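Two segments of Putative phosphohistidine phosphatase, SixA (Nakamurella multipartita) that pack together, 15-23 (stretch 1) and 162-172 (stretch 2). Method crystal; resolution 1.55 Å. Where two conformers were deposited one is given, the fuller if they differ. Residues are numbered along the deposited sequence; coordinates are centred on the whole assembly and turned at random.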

# COMPACT_ATOMS: atom_id res chain seq x y z
N ASP A 15 -0.61 22.13 -15.71
CA ASP A 15 0.14 20.85 -15.84
C ASP A 15 -0.43 19.74 -14.95
O ASP A 15 -1.05 18.85 -15.50
N PRO A 16 -0.23 19.77 -13.61
CA PRO A 16 -1.07 18.77 -12.96
C PRO A 16 -2.54 19.11 -13.06
O PRO A 16 -2.93 20.23 -13.27
N ALA A 17 -3.35 18.09 -12.88
CA ALA A 17 -4.77 18.21 -12.99
C ALA A 17 -5.41 17.40 -11.90
O ALA A 17 -6.44 16.77 -12.10
N GLY A 18 -4.81 17.35 -10.73
CA GLY A 18 -5.36 16.60 -9.66
C GLY A 18 -4.41 15.49 -9.23
O GLY A 18 -3.63 14.97 -10.05
N ALA A 19 -4.45 15.18 -7.97
CA ALA A 19 -3.58 14.19 -7.40
C ALA A 19 -4.32 12.87 -7.23
O ALA A 19 -5.52 12.82 -6.89
N ARG A 20 -3.59 11.80 -7.40
CA ARG A 20 -4.06 10.46 -7.14
C ARG A 20 -3.55 10.01 -5.78
O ARG A 20 -2.50 10.50 -5.33
N THR A 21 -4.30 9.12 -5.12
CA THR A 21 -3.97 8.66 -3.77
C THR A 21 -3.63 7.18 -3.81
O THR A 21 -4.42 6.38 -4.32
N LEU A 22 -2.47 6.86 -3.31
CA LEU A 22 -1.98 5.51 -3.22
C LEU A 22 -1.83 5.07 -1.78
O LEU A 22 -1.24 5.79 -0.98
N VAL A 23 -2.41 3.94 -1.42
CA VAL A 23 -2.31 3.41 -0.06
C VAL A 23 -1.52 2.10 -0.16
O VAL A 23 -1.93 1.18 -0.91
N LEU A 162 0.12 7.98 0.15
CA LEU A 162 0.93 8.81 -0.70
C LEU A 162 0.08 9.47 -1.77
O LEU A 162 -1.00 9.01 -2.06
N SER A 163 0.58 10.57 -2.32
CA SER A 163 -0.13 11.32 -3.32
C SER A 163 0.83 11.57 -4.48
O SER A 163 2.00 11.93 -4.29
N THR A 164 0.27 11.45 -5.70
CA THR A 164 1.06 11.68 -6.93
C THR A 164 0.24 12.49 -7.91
O THR A 164 -0.98 12.26 -8.07
N THR A 165 0.91 13.35 -8.66
CA THR A 165 0.25 13.96 -9.79
C THR A 165 0.45 13.20 -11.08
O THR A 165 -0.20 13.56 -12.08
N GLY A 166 1.33 12.22 -11.07
CA GLY A 166 1.53 11.40 -12.27
C GLY A 166 0.40 10.43 -12.50
O GLY A 166 -0.34 10.05 -11.57
N ALA A 167 0.21 10.06 -13.75
CA ALA A 167 -0.66 8.93 -14.09
C ALA A 167 -0.18 7.67 -13.41
O ALA A 167 1.05 7.50 -13.14
N TRP A 168 -1.06 6.72 -13.12
CA TRP A 168 -0.61 5.46 -12.54
C TRP A 168 0.51 4.79 -13.34
O TRP A 168 1.43 4.22 -12.74
N ALA A 169 0.42 4.80 -14.67
CA ALA A 169 1.40 4.14 -15.46
C ALA A 169 2.82 4.72 -15.24
O ALA A 169 3.85 4.04 -15.44
N ASP A 170 2.86 6.00 -14.82
CA ASP A 170 4.10 6.74 -14.73
C ASP A 170 4.64 6.77 -13.30
O ASP A 170 5.57 7.47 -13.05
N LEU A 171 4.03 6.03 -12.38
CA LEU A 171 4.37 6.14 -10.98
C LEU A 171 5.82 5.95 -10.67
O LEU A 171 6.40 6.68 -9.85
N ALA A 172 6.48 5.00 -11.31
CA ALA A 172 7.87 4.78 -11.03
C ALA A 172 8.74 6.00 -11.35
O ALA A 172 9.67 6.30 -10.60

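The frame is a pair of antiparallel strands. Arg 20 and Thr 164 exchange two backbone hydrogen bonds (Arg 20 N to Thr 164 O, 2.7 Å; Thr 164 N to Arg 20 O, 3.0 Å), and Leu 22 and Leu 162 do the same. Thr 21 and Ser 163 form the non-hydrogen-bonded pair between them; as residues alternate along a strand, their side chains leave by the opposite face.

The apolar packing lies on the face of Arg 20, Leu 22, Leu 162 and Thr 164. Leu 22 (chi1 t, chi2 p) is buried and serves several neighbours: its CD2 sits 3.9 Å from CD2 of Leu 171, which has the same rotamer, and its CB lies 3.9 Å from CH2 of Trp 168. Leu 162 (chi1 m) sets its CB 4.5 Å from the Leu 22 CB. Farther out, Pro 16 CB meets Thr 165 CG2 at 3.8 Å.

Trp 168 (chi1 m) starts sideways, yet its ring reaches back to the strand. The edge meets Leu 22 and the Thr 21 carbonyl; one face takes the extended Arg 20 (chi1 m, chi2 and chi3 t), whose CD stands 3.7 Å from the centroid of the five-membered ring, a CH-pi contact. The charge itself is remote, with CZ 5.6 Å from that centroid, at most a weak attraction. The aliphatic part of Arg 20 therefore lies against the indole, while the guanidinium continues to the loop, where Ala 167 CA lies over its face and NH1 is 3.3 Å from Gly 166 O.

Polar partners complete the contact. Thr 164 OG1 (chi1 t) accepts a hydrogen bond from Gly 166 N, 3.1 Å. Water 1 donates to Gly 18 O (2.6 Å) and Thr 165 O (2.9 Å), bridging the loops. On the other face, Ser 163 OG (chi1 t) touches Ala 19 CB at 3.3 Å and hydrogen-bonds water 2 at 3.0 Å.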

# COMPACT_ATOMS: atom_id res chain seq x y z
CB ASP A 15 1.64 21.03 -15.60
CG ASP A 15 2.40 19.74 -15.83
OD1 ASP A 15 1.91 18.88 -16.61
OD2 ASP A 15 3.50 19.59 -15.23
CB PRO A 16 -0.62 18.79 -11.49
CG PRO A 16 -0.06 20.12 -11.29
CD PRO A 16 0.50 20.57 -12.61
CB ALA A 17 -5.19 17.71 -14.36
CB ALA A 19 -3.12 14.67 -6.06
CB ARG A 20 -3.54 9.55 -8.23
CG ARG A 20 -4.24 9.80 -9.53
CD ARG A 20 -3.56 9.07 -10.66
NE ARG A 20 -4.26 9.39 -11.89
CZ ARG A 20 -4.10 10.54 -12.54
NH1 ARG A 20 -3.27 11.48 -12.04
NH2 ARG A 20 -4.77 10.77 -13.65
CB THR A 21 -5.13 8.87 -2.82
OG1 THR A 21 -5.46 10.29 -2.76
CG2 THR A 21 -4.85 8.35 -1.46
CB LEU A 22 -0.61 5.41 -3.89
CG LEU A 22 0.07 4.06 -3.85
CD1 LEU A 22 -0.72 3.03 -4.63
CD2 LEU A 22 1.51 4.14 -4.41
CB VAL A 23 -3.68 3.12 0.58
CG1 VAL A 23 -3.47 2.64 2.01
CG2 VAL A 23 -4.52 4.39 0.57
CB LEU A 162 2.05 8.00 -1.36
CG LEU A 162 2.94 7.20 -0.42
CD1 LEU A 162 2.48 5.75 -0.33
CD2 LEU A 162 4.40 7.27 -0.84
CB SER A 163 -0.56 12.66 -2.72
OG SER A 163 -1.31 13.35 -3.66
CB THR A 164 1.59 10.39 -7.56
OG1 THR A 164 2.49 10.70 -8.65
CG2 THR A 164 0.52 9.50 -8.07
CB THR A 165 0.65 15.42 -9.98
OG1 THR A 165 2.07 15.50 -10.19
CG2 THR A 165 0.19 16.23 -8.78
CB ALA A 167 -0.60 8.72 -15.59
CB TRP A 168 -1.76 4.47 -12.30
CG TRP A 168 -2.75 4.95 -11.29
CD1 TRP A 168 -4.04 5.25 -11.50
CD2 TRP A 168 -2.48 5.23 -9.89
NE1 TRP A 168 -4.63 5.66 -10.32
CE2 TRP A 168 -3.70 5.68 -9.32
CE3 TRP A 168 -1.36 5.16 -9.09
CZ2 TRP A 168 -3.79 5.97 -7.95
CZ3 TRP A 168 -1.45 5.50 -7.74
CH2 TRP A 168 -2.65 5.90 -7.20
CB ALA A 169 1.01 4.19 -16.92
CB ASP A 170 3.84 8.19 -15.19
CG ASP A 170 3.56 8.29 -16.71
OD1 ASP A 170 3.89 7.32 -17.40
OD2 ASP A 170 3.13 9.35 -17.15
CB LEU A 171 3.43 5.21 -10.17
CG LEU A 171 3.53 5.19 -8.69
CD1 LEU A 171 3.18 6.50 -8.05
CD2 LEU A 171 2.64 4.06 -8.18
CB ALA A 172 8.37 3.54 -11.75
O HOH W 1 -2.49 15.37 -12.31
O HOH W 2 -4.13 12.58 -3.23